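Local coordinates for protein glycerate dehydrogenase/glyoxylate reductase (Thermus thermophilus, PDB 2CUK) that probably reduces glyoxylate and hydroxypyruvate with a nicotinamide cofactor, as a member of the D-isomer specific 2-hydroxyacid dehydrogenase family, at residues Lys12-Leu17 against Leu22-His27; Glu241-His246 against His264-Leu269. All coordinates share one frame; numbering follows the deposited sequence.

Interaction 1 (Lys12-Leu17 against Leu22-His27); sequences KALDRL and LEVEVH
L14 and L17 pack against L22, V24 and V26 in an apolar helix-on-strand contact, inside the beta-alpha-beta unit made by strand 2-5, helix 15-19 and strand 23-26. This unit opens the chain, and its second strand, 23-26, is one of the two outermost strands within this chain of a parallel five-stranded sheet with the order 2-1-3-4-5. The CB atoms of V24 and V26, two residues apart on the strand, both point toward 12-17. L14 reaches V26 with one branch: its CD1 lies 3.8 Å from CG2 of V26 and somewhat farther from CG1 of V24. Three residues on, L17 uses the root of its side chain, CB standing 3.7 Å from CG2 of V24. That V24 methyl is placed anti to its own carbonyl carbon, while CG1 is anti to the backbone N (chi1 -175°); the two methyls thus divide L17 and L14 between them. Where the two segments come nearest, CD2 of L17 meets CD1 of L22 at 3.8 Å. L14 and V24 also touch V5 of the neighbouring strand, and L17 and L22 lean on L298 of helix 283-301, which continues the apolar layer. A backbone bond closes the short helix-to-strand connection: N of L22 donates to O of L17 at 3.2 Å, bent to 143° at the hydrogen.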
# COMPACT_ATOMS: atom_id res chain seq x y z
N LYS A 12 -16.43 -12.80 -18.66
CA LYS A 12 -17.49 -13.33 -19.51
C LYS A 12 -18.48 -14.23 -18.78
O LYS A 12 -19.09 -15.11 -19.39
CB LYS A 12 -16.88 -14.09 -20.69
CG LYS A 12 -16.22 -13.20 -21.73
CD LYS A 12 -15.66 -14.02 -22.89
CE LYS A 12 -15.28 -13.13 -24.06
NZ LYS A 12 -16.46 -12.39 -24.61
N ALA A 13 -18.65 -14.00 -17.48
CA ALA A 13 -19.58 -14.80 -16.69
C ALA A 13 -20.98 -14.78 -17.30
O ALA A 13 -21.71 -15.77 -17.22
CB ALA A 13 -19.62 -14.29 -15.25
N LEU A 14 -21.35 -13.67 -17.91
CA LEU A 14 -22.67 -13.54 -18.52
C LEU A 14 -22.89 -14.50 -19.69
O LEU A 14 -24.03 -14.89 -19.97
CB LEU A 14 -22.91 -12.10 -18.98
CG LEU A 14 -23.10 -11.06 -17.86
CD1 LEU A 14 -23.26 -9.68 -18.47
CD2 LEU A 14 -24.32 -11.42 -17.03
N ASP A 15 -21.81 -14.87 -20.38
CA ASP A 15 -21.91 -15.78 -21.52
C ASP A 15 -22.65 -17.06 -21.16
O ASP A 15 -23.27 -17.69 -22.01
CB ASP A 15 -20.52 -16.13 -22.06
CG ASP A 15 -19.95 -15.04 -22.96
OD1 ASP A 15 -20.67 -14.06 -23.26
OD2 ASP A 15 -18.77 -15.17 -23.38
N ARG A 16 -22.57 -17.46 -19.89
CA ARG A 16 -23.24 -18.67 -19.44
C ARG A 16 -24.74 -18.51 -19.64
O ARG A 16 -25.43 -19.45 -20.08
CB ARG A 16 -22.92 -18.93 -17.97
CG ARG A 16 -23.46 -20.25 -17.44
CD ARG A 16 -23.10 -20.44 -15.98
NE ARG A 16 -23.60 -21.70 -15.46
CZ ARG A 16 -23.46 -22.10 -14.19
NH1 ARG A 16 -22.82 -21.32 -13.33
NH2 ARG A 16 -23.94 -23.27 -13.80
N LEU A 17 -25.25 -17.33 -19.33
CA LEU A 17 -26.68 -17.04 -19.48
C LEU A 17 -27.06 -17.10 -20.96
O LEU A 17 -28.10 -17.62 -21.34
CB LEU A 17 -26.97 -15.62 -18.99
CG LEU A 17 -26.77 -15.41 -17.47
CD1 LEU A 17 -27.18 -14.00 -17.05
CD2 LEU A 17 -27.60 -16.37 -16.60
N LEU A 22 -30.88 -17.54 -22.84
CA LEU A 22 -31.43 -16.35 -22.19
C LEU A 22 -30.98 -15.09 -22.93
O LEU A 22 -29.85 -15.01 -23.41
CB LEU A 22 -30.97 -16.28 -20.74
CG LEU A 22 -31.46 -17.39 -19.80
CD1 LEU A 22 -30.71 -17.32 -18.48
CD2 LEU A 22 -32.96 -17.23 -19.59
N GLU A 23 -31.88 -14.12 -23.01
CA GLU A 23 -31.55 -12.87 -23.64
C GLU A 23 -31.01 -11.91 -22.60
O GLU A 23 -31.69 -11.54 -21.65
CB GLU A 23 -32.83 -12.30 -24.26
CG GLU A 23 -32.85 -12.44 -25.78
CD GLU A 23 -33.38 -11.16 -26.39
OE1 GLU A 23 -34.29 -10.57 -25.83
OE2 GLU A 23 -32.87 -10.76 -27.44
N VAL A 24 -29.76 -11.51 -22.76
CA VAL A 24 -29.11 -10.63 -21.79
C VAL A 24 -29.04 -9.17 -22.22
O VAL A 24 -28.41 -8.84 -23.23
CB VAL A 24 -27.68 -11.11 -21.48
CG1 VAL A 24 -27.06 -10.25 -20.38
CG2 VAL A 24 -27.70 -12.58 -21.06
N GLU A 25 -29.69 -8.30 -21.46
CA GLU A 25 -29.60 -6.87 -21.71
C GLU A 25 -28.67 -6.20 -20.71
O GLU A 25 -28.90 -6.19 -19.50
CB GLU A 25 -31.01 -6.29 -21.59
CG GLU A 25 -31.10 -4.86 -22.14
CD GLU A 25 -32.52 -4.35 -22.00
OE1 GLU A 25 -33.43 -5.05 -22.41
OE2 GLU A 25 -32.69 -3.26 -21.46
N VAL A 26 -27.56 -5.67 -21.24
CA VAL A 26 -26.61 -5.04 -20.35
C VAL A 26 -26.54 -3.53 -20.59
O VAL A 26 -26.26 -3.05 -21.69
CB VAL A 26 -25.24 -5.69 -20.59
CG1 VAL A 26 -24.22 -5.13 -19.61
CG2 VAL A 26 -25.35 -7.19 -20.40
N HIS A 27 -26.85 -2.78 -19.52
CA HIS A 27 -26.89 -1.32 -19.63
C HIS A 27 -25.50 -0.70 -19.55
O HIS A 27 -24.73 -0.94 -18.62
CB HIS A 27 -27.75 -0.82 -18.46
CG HIS A 27 -27.79 0.69 -18.48
ND1 HIS A 27 -28.53 1.40 -19.37
CD2 HIS A 27 -27.12 1.58 -17.64
CE1 HIS A 27 -28.30 2.69 -19.07
NE2 HIS A 27 -27.47 2.83 -18.04

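Interaction 2 (Glu241-His246 against His264-Leu269); sequences EALRGH and HPLYAL
Methyls of L266 and L269 meet the side chain of L243, and the leucines carry most of this contact. CD1 of L243 presses on CD2 of L266 at 3.4 Å, tighter than usual for two carbons, with the side chains crossing at about a right angle. CD1 of L269 sits against the base of L243, 3.7 Å from its CB and nearly as close to its CD1. The other L269 branch turns to R244, whose chain is extended from CG to NE and then turns (chi4 -68°), putting NH1 4.0 Å from CD2 of L269, a van der Waals contact of a guanidinium nitrogen with a methyl; R244 is itself exposed. Behind these atoms, 264-269 is folded into a compact turn: N of Y267 binds O of H264, and N of L269 binds O of L266. The H264 ring contributes as well, its ND1 accepting from N of L266 at 3.2 Å, nearly straight (171°) and close to the ring plane. P265 CD lies above one face, toward the rim. Farther out, O of L243 bonds ND2 of N271. L243 rests on A250 and A272, L266 on L252 and V240, so helix 236-243 and the loop before strand 272-274 meet beside strands 249-252 and 272-274, at one edge of the Rossmann-type sheet.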
# COMPACT_ATOMS: atom_id res chain seq x y z
N GLU A 241 -12.16 18.37 11.10
CA GLU A 241 -11.71 19.08 12.29
C GLU A 241 -10.55 18.36 12.98
O GLU A 241 -9.54 18.97 13.31
CB GLU A 241 -12.88 19.21 13.28
CG GLU A 241 -14.03 20.08 12.77
CD GLU A 241 -15.24 20.06 13.70
OE1 GLU A 241 -15.07 19.74 14.90
OE2 GLU A 241 -16.35 20.38 13.24
N ALA A 242 -10.72 17.05 13.19
CA ALA A 242 -9.72 16.22 13.86
C ALA A 242 -8.43 16.04 13.09
O ALA A 242 -7.38 15.76 13.67
CB ALA A 242 -10.33 14.84 14.17
N LEU A 243 -8.50 16.20 11.77
CA LEU A 243 -7.32 16.03 10.93
C LEU A 243 -6.40 17.24 10.90
O LEU A 243 -5.25 17.14 10.48
CB LEU A 243 -7.73 15.68 9.50
CG LEU A 243 -8.21 14.24 9.27
CD1 LEU A 243 -8.77 14.10 7.88
CD2 LEU A 243 -7.06 13.27 9.48
N ARG A 244 -6.89 18.38 11.36
CA ARG A 244 -6.06 19.58 11.33
C ARG A 244 -4.85 19.51 12.26
O ARG A 244 -3.82 20.11 11.98
CB ARG A 244 -6.90 20.83 11.60
CG ARG A 244 -7.91 21.10 10.49
CD ARG A 244 -8.51 22.49 10.56
NE ARG A 244 -9.60 22.65 9.59
CZ ARG A 244 -9.44 22.67 8.27
NH1 ARG A 244 -8.23 22.54 7.74
NH2 ARG A 244 -10.50 22.82 7.48
N GLY A 245 -4.97 18.76 13.36
CA GLY A 245 -3.85 18.65 14.28
C GLY A 245 -3.89 17.50 15.27
O GLY A 245 -2.86 17.12 15.83
N HIS A 246 -5.07 16.94 15.51
CA HIS A 246 -5.20 15.84 16.46
C HIS A 246 -4.78 14.49 15.87
O HIS A 246 -3.86 13.84 16.39
CB HIS A 246 -6.65 15.76 16.96
CG HIS A 246 -6.86 14.70 18.00
ND1 HIS A 246 -6.20 14.70 19.21
CD2 HIS A 246 -7.65 13.60 18.00
CE1 HIS A 246 -6.57 13.64 19.91
NE2 HIS A 246 -7.45 12.96 19.19
N HIS A 264 -14.45 19.55 -1.52
CA HIS A 264 -14.54 19.23 -0.10
C HIS A 264 -13.17 19.36 0.55
O HIS A 264 -12.16 18.92 -0.00
CB HIS A 264 -15.08 17.81 0.07
CG HIS A 264 -15.53 17.49 1.46
ND1 HIS A 264 -14.64 17.20 2.48
CD2 HIS A 264 -16.76 17.45 2.01
CE1 HIS A 264 -15.32 17.00 3.60
NE2 HIS A 264 -16.60 17.14 3.34
N PRO A 265 -13.10 19.98 1.74
CA PRO A 265 -11.83 20.17 2.46
C PRO A 265 -10.94 18.94 2.65
O PRO A 265 -9.72 19.06 2.71
CB PRO A 265 -12.25 20.82 3.78
CG PRO A 265 -13.73 20.52 3.89
CD PRO A 265 -14.20 20.63 2.47
N LEU A 266 -11.52 17.75 2.75
CA LEU A 266 -10.70 16.56 2.93
C LEU A 266 -9.67 16.41 1.81
O LEU A 266 -8.57 15.91 2.04
CB LEU A 266 -11.56 15.30 2.99
CG LEU A 266 -12.14 14.94 4.36
CD1 LEU A 266 -12.99 13.70 4.24
CD2 LEU A 266 -11.00 14.73 5.36
N TYR A 267 -10.02 16.85 0.61
CA TYR A 267 -9.10 16.74 -0.53
C TYR A 267 -7.92 17.69 -0.41
O TYR A 267 -6.89 17.48 -1.06
CB TYR A 267 -9.84 17.01 -1.84
CG TYR A 267 -10.75 15.90 -2.28
CD1 TYR A 267 -10.25 14.63 -2.59
CD2 TYR A 267 -12.13 16.10 -2.39
CE1 TYR A 267 -11.10 13.60 -2.99
CE2 TYR A 267 -12.98 15.08 -2.79
CZ TYR A 267 -12.46 13.83 -3.09
OH TYR A 267 -13.31 12.83 -3.51
N ALA A 268 -8.06 18.73 0.41
CA ALA A 268 -6.99 19.70 0.60
C ALA A 268 -6.06 19.31 1.75
O ALA A 268 -5.07 19.99 2.01
CB ALA A 268 -7.58 21.08 0.84
N LEU A 269 -6.37 18.21 2.44
CA LEU A 269 -5.56 17.75 3.56
C LEU A 269 -4.59 16.66 3.12
O LEU A 269 -5.00 15.56 2.75
CB LEU A 269 -6.45 17.22 4.69
CG LEU A 269 -7.34 18.27 5.37
CD1 LEU A 269 -8.24 17.60 6.40
CD2 LEU A 269 -6.48 19.33 6.02

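In the fold
From the N terminus, strand 2-5 leads into interaction 1, which closes a tight loop of four residues between 12-17 and 22-27 and brings the first helix onto the edge strand of the five-stranded sheet. The chain then builds the rest of that sheet and passes into the six-stranded, nucleotide-binding-type domain. Only there does interaction 2 close its wider loop, with strand 249-252 running between 241-246 and 264-269. The two loops follow in series, neither nesting nor crossing. The centres of interactions 1 and 2 lie about 44 Å apart, on opposite sides of the chain's centre; their nearest atoms are about 23 Å apart. Helix 283-301 returns to cover interaction 1, whereas Y267, within segment 264-269, packs on A124 of the second subunit.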